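Long-range contacts in Abbfa_003403 (Acinetobacter baumannii, PDB 4ZXH), which is a four-domain nonribosomal peptide synthetase whose adenylation domain probably activates an amino acid that its carrier, condensation and thioesterase domains then handle: residues I645-S650 with E787-T792; G734-C739 with C758-Y763. All blocks are in the same frame, centred on the assembly; numbering follows the deposited sequence.

Both contacts lie in the AMP-binding (adenylation) part of this multidomain chain. Their centres are about 16 Å apart, and their nearest atoms come within about 5 Å without touching. They share one mixed sheet. Interaction 2 pairs two of its parallel inner strands, 735-740 and 756-763. Interaction 1 sits at its outermost strand, 787-788, and links the turn after that strand to helix 641-655. In chain order the helix comes first, then the two strands of interaction 2, then the turn. Interaction 1 therefore spans a longer piece of chain that contains interaction 2. Interaction 2 builds the inside of the sheet, and interaction 1 fixes the turn leaving its edge to the helix.

Interaction 1: residues I645-S650 with E787-T792; sequences INFLLS and EPLANT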
ATOM      1  N   ILE A 645     -34.915  18.421  23.158  1.00 32.67           N
ATOM      2  CA  ILE A 645     -34.628  19.784  23.557  1.00 29.11           C
ATOM      3  C   ILE A 645     -33.158  19.877  24.033  1.00 38.47           C
ATOM      4  O   ILE A 645     -32.471  20.861  23.757  1.00 45.48           O
ATOM      5  CB  ILE A 645     -35.652  20.283  24.635  1.00 30.05           C
ATOM      6  CG1 ILE A 645     -35.390  21.746  24.998  1.00 36.16           C
ATOM      7  CG2 ILE A 645     -35.709  19.371  25.873  1.00 30.36           C
ATOM      8  CD1 ILE A 645     -35.713  22.689  23.856  1.00 39.60           C
ATOM      9  N   ASN A 646     -32.667  18.838  24.703  1.00 33.06           N
ATOM     10  CA  ASN A 646     -31.249  18.748  25.018  1.00 36.50           C
ATOM     11  C   ASN A 646     -30.383  18.866  23.769  1.00 41.45           C
ATOM     12  O   ASN A 646     -29.395  19.594  23.751  1.00 44.72           O
ATOM     13  CB  ASN A 646     -30.929  17.430  25.715  1.00 38.60           C
ATOM     14  CG  ASN A 646     -29.458  17.298  26.051  1.00 44.55           C
ATOM     15  OD1 ASN A 646     -28.949  17.943  26.965  1.00 41.04           O
ATOM     16  ND2 ASN A 646     -28.757  16.487  25.275  1.00 46.24           N
ATOM     17  N   PHE A 647     -30.760  18.132  22.731  1.00 34.27           N
ATOM     18  CA  PHE A 647     -30.047  18.174  21.468  1.00 35.24           C
ATOM     19  C   PHE A 647     -30.061  19.564  20.841  1.00 38.20           C
ATOM     20  O   PHE A 647     -29.017  20.114  20.518  1.00 41.38           O
ATOM     21  CB  PHE A 647     -30.649  17.160  20.499  1.00 34.92           C
ATOM     22  CG  PHE A 647     -30.265  17.391  19.062  1.00 37.46           C
ATOM     23  CD1 PHE A 647     -28.980  17.119  18.621  1.00 34.82           C
ATOM     24  CD2 PHE A 647     -31.198  17.867  18.150  1.00 35.14           C
ATOM     25  CE1 PHE A 647     -28.634  17.319  17.306  1.00 36.84           C
ATOM     26  CE2 PHE A 647     -30.853  18.075  16.833  1.00 35.46           C
ATOM     27  CZ  PHE A 647     -29.570  17.809  16.414  1.00 37.33           C
ATOM     28  N   LEU A 648     -31.256  20.116  20.673  1.00 38.85           N
ATOM     29  CA  LEU A 648     -31.444  21.399  20.014  1.00 39.83           C
ATOM     30  C   LEU A 648     -30.673  22.512  20.695  1.00 42.40           C
ATOM     31  O   LEU A 648     -29.988  23.288  20.023  1.00 49.66           O
ATOM     32  CB  LEU A 648     -32.936  21.750  19.957  1.00 41.33           C
ATOM     33  CG  LEU A 648     -33.662  20.901  18.911  1.00 36.42           C
ATOM     34  CD1 LEU A 648     -35.167  21.047  19.001  1.00 33.66           C
ATOM     35  CD2 LEU A 648     -33.157  21.283  17.535  1.00 36.38           C
ATOM     36  N   LEU A 649     -30.773  22.586  22.020  1.00 39.13           N
ATOM     37  CA  LEU A 649     -30.052  23.615  22.774  1.00 39.91           C
ATOM     38  C   LEU A 649     -28.542  23.446  22.650  1.00 43.19           C
ATOM     39  O   LEU A 649     -27.804  24.422  22.525  1.00 47.99           O
ATOM     40  CB  LEU A 649     -30.455  23.595  24.248  1.00 38.27           C
ATOM     41  CG  LEU A 649     -31.862  24.092  24.585  1.00 40.60           C
ATOM     42  CD1 LEU A 649     -32.069  24.067  26.080  1.00 41.35           C
ATOM     43  CD2 LEU A 649     -32.073  25.492  24.030  1.00 42.60           C
ATOM     44  N   SER A 650     -28.092  22.197  22.685  1.00 43.08           N
ATOM     45  CA  SER A 650     -26.676  21.878  22.559  1.00 43.57           C
ATOM     46  C   SER A 650     -26.176  22.339  21.198  1.00 45.85           C
ATOM     47  O   SER A 650     -25.085  22.894  21.063  1.00 51.80           O
ATOM     48  CB  SER A 650     -26.450  20.374  22.724  1.00 44.61           C
ATOM     49  OG  SER A 650     -25.146  20.074  23.187  1.00 48.78           O
ATOM     50  N   GLU A 787     -16.219  16.629  19.486  1.00 53.26           N
ATOM     51  CA  GLU A 787     -16.633  16.810  20.869  1.00 58.22           C
ATOM     52  C   GLU A 787     -18.052  16.296  21.114  1.00 59.33           C
ATOM     53  O   GLU A 787     -18.942  16.494  20.285  1.00 59.04           O
ATOM     54  CB  GLU A 787     -16.554  18.291  21.229  1.00 71.97           C
ATOM     55  CG  GLU A 787     -15.148  18.888  21.217  1.00 84.79           C
ATOM     56  CD  GLU A 787     -15.155  20.384  21.536  1.00101.55           C
ATOM     57  OE1 GLU A 787     -15.951  21.120  20.906  1.00108.71           O
ATOM     58  OE2 GLU A 787     -14.377  20.823  22.413  1.00103.62           O
ATOM     59  N   PRO A 788     -18.275  15.645  22.264  1.00 60.04           N
ATOM     60  CA  PRO A 788     -19.615  15.192  22.680  1.00 50.04           C
ATOM     61  C   PRO A 788     -20.538  16.359  23.018  1.00 42.91           C
ATOM     62  O   PRO A 788     -20.087  17.351  23.594  1.00 45.36           O
ATOM     63  CB  PRO A 788     -19.344  14.359  23.944  1.00 50.06           C
ATOM     64  CG  PRO A 788     -17.847  14.201  24.032  1.00 52.57           C
ATOM     65  CD  PRO A 788     -17.241  15.330  23.263  1.00 56.65           C
ATOM     66  N   LEU A 789     -21.815  16.232  22.680  1.00 39.73           N
ATOM     67  CA  LEU A 789     -22.821  17.238  23.027  1.00 41.24           C
ATOM     68  C   LEU A 789     -23.124  17.259  24.526  1.00 48.82           C
ATOM     69  O   LEU A 789     -22.561  16.473  25.290  1.00 50.15           O
ATOM     70  CB  LEU A 789     -24.114  16.981  22.264  1.00 34.27           C
ATOM     71  CG  LEU A 789     -24.290  17.622  20.900  1.00 31.61           C
ATOM     72  CD1 LEU A 789     -23.147  17.233  20.005  1.00 47.14           C
ATOM     73  CD2 LEU A 789     -25.601  17.133  20.321  1.00 29.77           C
ATOM     74  N   ALA A 790     -24.042  18.138  24.933  1.00 45.34           N
ATOM     75  CA  ALA A 790     -24.316  18.349  26.353  1.00 46.21           C
ATOM     76  C   ALA A 790     -24.983  17.131  26.972  1.00 50.83           C
ATOM     77  O   ALA A 790     -25.922  16.571  26.404  1.00 53.57           O
ATOM     78  CB  ALA A 790     -25.167  19.574  26.548  1.00 38.00           C
ATOM     79  N   ASN A 791     -24.471  16.720  28.127  1.00 37.99           N
ATOM     80  CA  ASN A 791     -24.998  15.582  28.865  1.00 47.63           C
ATOM     81  C   ASN A 791     -24.915  14.295  28.055  1.00 46.58           C
ATOM     82  O   ASN A 791     -25.800  13.438  28.095  1.00 47.40           O
ATOM     83  CB  ASN A 791     -26.431  15.868  29.302  1.00 49.27           C
ATOM     84  CG  ASN A 791     -26.569  17.245  29.895  1.00 52.62           C
ATOM     85  OD1 ASN A 791     -26.113  17.499  31.012  1.00 53.28           O
ATOM     86  ND2 ASN A 791     -27.180  18.153  29.145  1.00 48.65           N
ATOM     87  N   THR A 792     -23.827  14.185  27.311  1.00 46.66           N
ATOM     88  CA  THR A 792     -23.535  13.011  26.515  1.00 41.22           C
ATOM     89  C   THR A 792     -22.169  12.489  26.957  1.00 46.25           C
ATOM     90  O   THR A 792     -21.246  13.272  27.226  1.00 46.84           O
ATOM     91  CB  THR A 792     -23.532  13.338  25.002  1.00 36.57           C
ATOM     92  OG1 THR A 792     -24.773  13.965  24.627  1.00 40.32           O
ATOM     93  CG2 THR A 792     -23.337  12.068  24.187  1.00 31.82           C
TER
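A type II beta turn, Leu789 to Thr792, meets the flank of helix 641-655 in the adenylation domain. The turn links the edge strand 787-788 of one sheet to strand 792-797 of another. Its backbone comes closest to the helix at Ser650 and Ala790.

Three hydrogen bonds carry the polar part, all through helix side chains. Asn646 holds its CG anti to the backbone N (chi1 180°), which carries the amide across to the turn. Its ND2 donates to Ala790 O at 3.1 Å, and this acceptor lies almost exactly in the plane of the Asn646 amide. Its OD1 accepts from Asn791 ND2 at 2.8 Å. The two amide planes are turned 51° apart, and the side chains cross obliquely. Both ends of the Asn646 amide are thus used, which fixes its rotation. Asn791 OD1 accepts from Thr476 N, so the Asn791 amide is also held at both ends. One helical turn after Asn646, Ser650 OG accepts the backbone N-H of Ala790 at 2.8 Å. Thr792 OG1 adds a weak bond to Ala790 O within the turn.

Leu789 makes the apolar contact with Phe647; its CB and CG also pack against the side chain of Ser650. Phe647 has its CG anti to the backbone N, and its side chain runs alongside that of Leu789. Leu676 and Val770 also touch Phe647. The methyl CD2 of Leu789 meets the edge of the Phe647 ring, near its plane, 3.8 Å from Phe647 CD1.

Interaction 2: residues G734-C739 with C758-Y763; sequences GLTALC and CLWNVY
Cys758 opens the pairing with strand 735-740. Its N gives a weak bond to Leu735 O, while its O accepts a nearly straight one from Ala737 N at 2.7 Å. Its CB lies beside Thr736 OG1. Leu759 turns to the other face, with CG anti to the backbone N (chi1 -176°). Its CD1 reaches Ala737 CB at 3.9 Å and also approaches Cys739 CB.

Trp760 returns to the face of Thr736 and Leu738. Its N donates to Ala737 O and its O accepts from Cys739 N, each at 2.9 Å. The indole lies side by side with Thr736, and the methyl CG2 of that threonine meets the ring edge in plane, 4.0 Å from Trp760 CD1. Trp760 CB packs against Leu738 CG.

Asn761 lies on the face of Ala737 and Cys739. Its OD1 stands 3.4 Å from Cys739 O, two acceptors that do not bond, while its ND2 donates to Asp784 O. Val762 N then closes the ladder on Cys739 O at 3.0 Å.

The strand axes lie 4.7 Å apart and 17° from parallel. The second strand ends in Asn761-Val762-Tyr763, the start of the A5 sequence motif of adenylation domains, which in relatives helps form the nucleotide site. With helix 746-753 between them, the two strands form a beta-alpha-beta unit in the large mixed sheet of this ANL-type domain.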
ATOM      1  N   GLY A 734     -20.460  32.911   3.992  1.00 72.00           N
ATOM      2  CA  GLY A 734     -21.263  33.151   5.180  1.00 72.19           C
ATOM      3  C   GLY A 734     -22.084  31.939   5.576  1.00 73.95           C
ATOM      4  O   GLY A 734     -22.836  31.976   6.554  1.00 75.26           O
ATOM      5  N   LEU A 735     -21.936  30.856   4.816  1.00 70.98           N
ATOM      6  CA  LEU A 735     -22.708  29.640   5.062  1.00 65.35           C
ATOM      7  C   LEU A 735     -22.049  28.716   6.087  1.00 61.39           C
ATOM      8  O   LEU A 735     -20.863  28.390   5.987  1.00 63.80           O
ATOM      9  CB  LEU A 735     -22.921  28.874   3.756  1.00 59.81           C
ATOM     10  CG  LEU A 735     -23.592  27.511   3.887  1.00 51.98           C
ATOM     11  CD1 LEU A 735     -25.087  27.674   4.084  1.00 59.98           C
ATOM     12  CD2 LEU A 735     -23.299  26.643   2.675  1.00 53.38           C
ATOM     13  N   THR A 736     -22.828  28.301   7.076  1.00 56.66           N
ATOM     14  CA  THR A 736     -22.388  27.281   8.009  1.00 54.30           C
ATOM     15  C   THR A 736     -22.895  25.917   7.554  1.00 51.91           C
ATOM     16  O   THR A 736     -24.097  25.700   7.449  1.00 61.21           O
ATOM     17  CB  THR A 736     -22.872  27.565   9.435  1.00 50.62           C
ATOM     18  OG1 THR A 736     -22.146  28.682   9.972  1.00 54.42           O
ATOM     19  CG2 THR A 736     -22.649  26.347  10.310  1.00 42.65           C
ATOM     20  N   ALA A 737     -21.971  25.004   7.279  1.00 46.88           N
ATOM     21  CA  ALA A 737     -22.319  23.686   6.760  1.00 41.85           C
ATOM     22  C   ALA A 737     -22.238  22.588   7.822  1.00 43.70           C
ATOM     23  O   ALA A 737     -21.395  22.610   8.719  1.00 46.90           O
ATOM     24  CB  ALA A 737     -21.420  23.338   5.587  1.00 39.08           C
ATOM     25  N   LEU A 738     -23.135  21.622   7.713  1.00 41.24           N
ATOM     26  CA  LEU A 738     -23.076  20.457   8.564  1.00 39.21           C
ATOM     27  C   LEU A 738     -23.049  19.245   7.660  1.00 44.83           C
ATOM     28  O   LEU A 738     -23.820  19.155   6.702  1.00 43.22           O
ATOM     29  CB  LEU A 738     -24.261  20.391   9.525  1.00 33.62           C
ATOM     30  CG  LEU A 738     -24.266  21.434  10.636  1.00 43.33           C
ATOM     31  CD1 LEU A 738     -24.891  22.731  10.153  1.00 44.49           C
ATOM     32  CD2 LEU A 738     -24.995  20.915  11.854  1.00 48.69           C
ATOM     33  N   CYS A 739     -22.146  18.324   7.964  1.00 43.87           N
ATOM     34  CA  CYS A 739     -22.011  17.097   7.202  1.00 40.06           C
ATOM     35  C   CYS A 739     -22.123  15.923   8.157  1.00 41.19           C
ATOM     36  O   CYS A 739     -21.338  15.830   9.102  1.00 44.40           O
ATOM     37  CB  CYS A 739     -20.673  17.076   6.468  1.00 40.71           C
ATOM     38  SG  CYS A 739     -20.481  15.774   5.253  1.00 51.03           S
ATOM     39  N   CYS A 758     -17.896  27.769   7.564  1.00 60.97           N
ATOM     40  CA  CYS A 758     -17.720  26.936   8.750  1.00 50.73           C
ATOM     41  C   CYS A 758     -18.236  25.519   8.458  1.00 50.38           C
ATOM     42  O   CYS A 758     -19.338  25.346   7.931  1.00 51.86           O
ATOM     43  CB  CYS A 758     -18.449  27.547   9.950  1.00 49.25           C
ATOM     44  SG  CYS A 758     -18.274  26.653  11.529  1.00 72.44           S
ATOM     45  N   LEU A 759     -17.438  24.509   8.787  1.00 50.18           N
ATOM     46  CA  LEU A 759     -17.822  23.121   8.543  1.00 44.15           C
ATOM     47  C   LEU A 759     -17.882  22.316   9.847  1.00 46.88           C
ATOM     48  O   LEU A 759     -16.903  22.267  10.595  1.00 47.61           O
ATOM     49  CB  LEU A 759     -16.834  22.474   7.564  1.00 46.16           C
ATOM     50  CG  LEU A 759     -17.096  21.037   7.100  1.00 52.55           C
ATOM     51  CD1 LEU A 759     -18.496  20.884   6.494  1.00 49.30           C
ATOM     52  CD2 LEU A 759     -16.043  20.608   6.104  1.00 54.42           C
ATOM     53  N   TRP A 760     -19.029  21.698  10.129  1.00 47.16           N
ATOM     54  CA  TRP A 760     -19.126  20.746  11.232  1.00 35.30           C
ATOM     55  C   TRP A 760     -19.226  19.317  10.714  1.00 45.21           C
ATOM     56  O   TRP A 760     -20.089  19.016   9.883  1.00 48.81           O
ATOM     57  CB  TRP A 760     -20.329  21.050  12.107  1.00 34.62           C
ATOM     58  CG  TRP A 760     -20.233  22.353  12.837  1.00 51.78           C
ATOM     59  CD1 TRP A 760     -20.692  23.573  12.417  1.00 46.97           C
ATOM     60  CD2 TRP A 760     -19.650  22.566  14.125  1.00 47.91           C
ATOM     61  NE1 TRP A 760     -20.419  24.531  13.363  1.00 46.39           N
ATOM     62  CE2 TRP A 760     -19.774  23.941  14.419  1.00 45.86           C
ATOM     63  CE3 TRP A 760     -19.022  21.731  15.056  1.00 47.96           C
ATOM     64  CZ2 TRP A 760     -19.298  24.498  15.604  1.00 47.10           C
ATOM     65  CZ3 TRP A 760     -18.552  22.284  16.232  1.00 50.72           C
ATOM     66  CH2 TRP A 760     -18.692  23.656  16.497  1.00 47.20           C
ATOM     67  N   ASN A 761     -18.335  18.439  11.175  1.00 39.27           N
ATOM     68  CA  ASN A 761     -18.553  17.006  10.985  1.00 36.27           C
ATOM     69  C   ASN A 761     -19.281  16.500  12.214  1.00 41.14           C
ATOM     70  O   ASN A 761     -18.858  16.735  13.341  1.00 46.86           O
ATOM     71  CB  ASN A 761     -17.259  16.235  10.774  1.00 38.81           C
ATOM     72  CG  ASN A 761     -17.494  14.743  10.584  1.00 47.76           C
ATOM     73  OD1 ASN A 761     -18.445  14.328   9.916  1.00 52.22           O
ATOM     74  ND2 ASN A 761     -16.638  13.926  11.199  1.00 52.90           N
ATOM     75  N   VAL A 762     -20.388  15.816  11.996  1.00 35.54           N
ATOM     76  CA  VAL A 762     -21.331  15.611  13.067  1.00 35.33           C
ATOM     77  C   VAL A 762     -21.851  14.158  13.025  1.00 33.99           C
ATOM     78  O   VAL A 762     -21.995  13.566  11.945  1.00 31.66           O
ATOM     79  CB  VAL A 762     -22.449  16.685  12.968  1.00 36.45           C
ATOM     80  CG1 VAL A 762     -23.417  16.383  11.852  1.00 29.61           C
ATOM     81  CG2 VAL A 762     -23.158  16.851  14.274  1.00 44.97           C
ATOM     82  N   TYR A 763     -22.063  13.564  14.199  1.00 27.19           N
ATOM     83  CA  TYR A 763     -22.287  12.117  14.299  1.00 31.57           C
ATOM     84  C   TYR A 763     -23.267  11.736  15.416  1.00 32.53           C
ATOM     85  O   TYR A 763     -23.391  12.434  16.436  1.00 29.49           O
ATOM     86  CB  TYR A 763     -20.950  11.375  14.511  1.00 36.45           C
ATOM     87  CG  TYR A 763     -21.091   9.939  14.992  1.00 39.91           C
ATOM     88  CD1 TYR A 763     -21.171   8.891  14.092  1.00 36.26           C
ATOM     89  CD2 TYR A 763     -21.144   9.632  16.358  1.00 42.21           C
ATOM     90  CE1 TYR A 763     -21.315   7.572  14.530  1.00 40.27           C
ATOM     91  CE2 TYR A 763     -21.291   8.319  16.805  1.00 37.07           C
ATOM     92  CZ  TYR A 763     -21.374   7.297  15.884  1.00 40.46           C
ATOM     93  OH  TYR A 763     -21.516   5.998  16.307  1.00 40.65           O
TER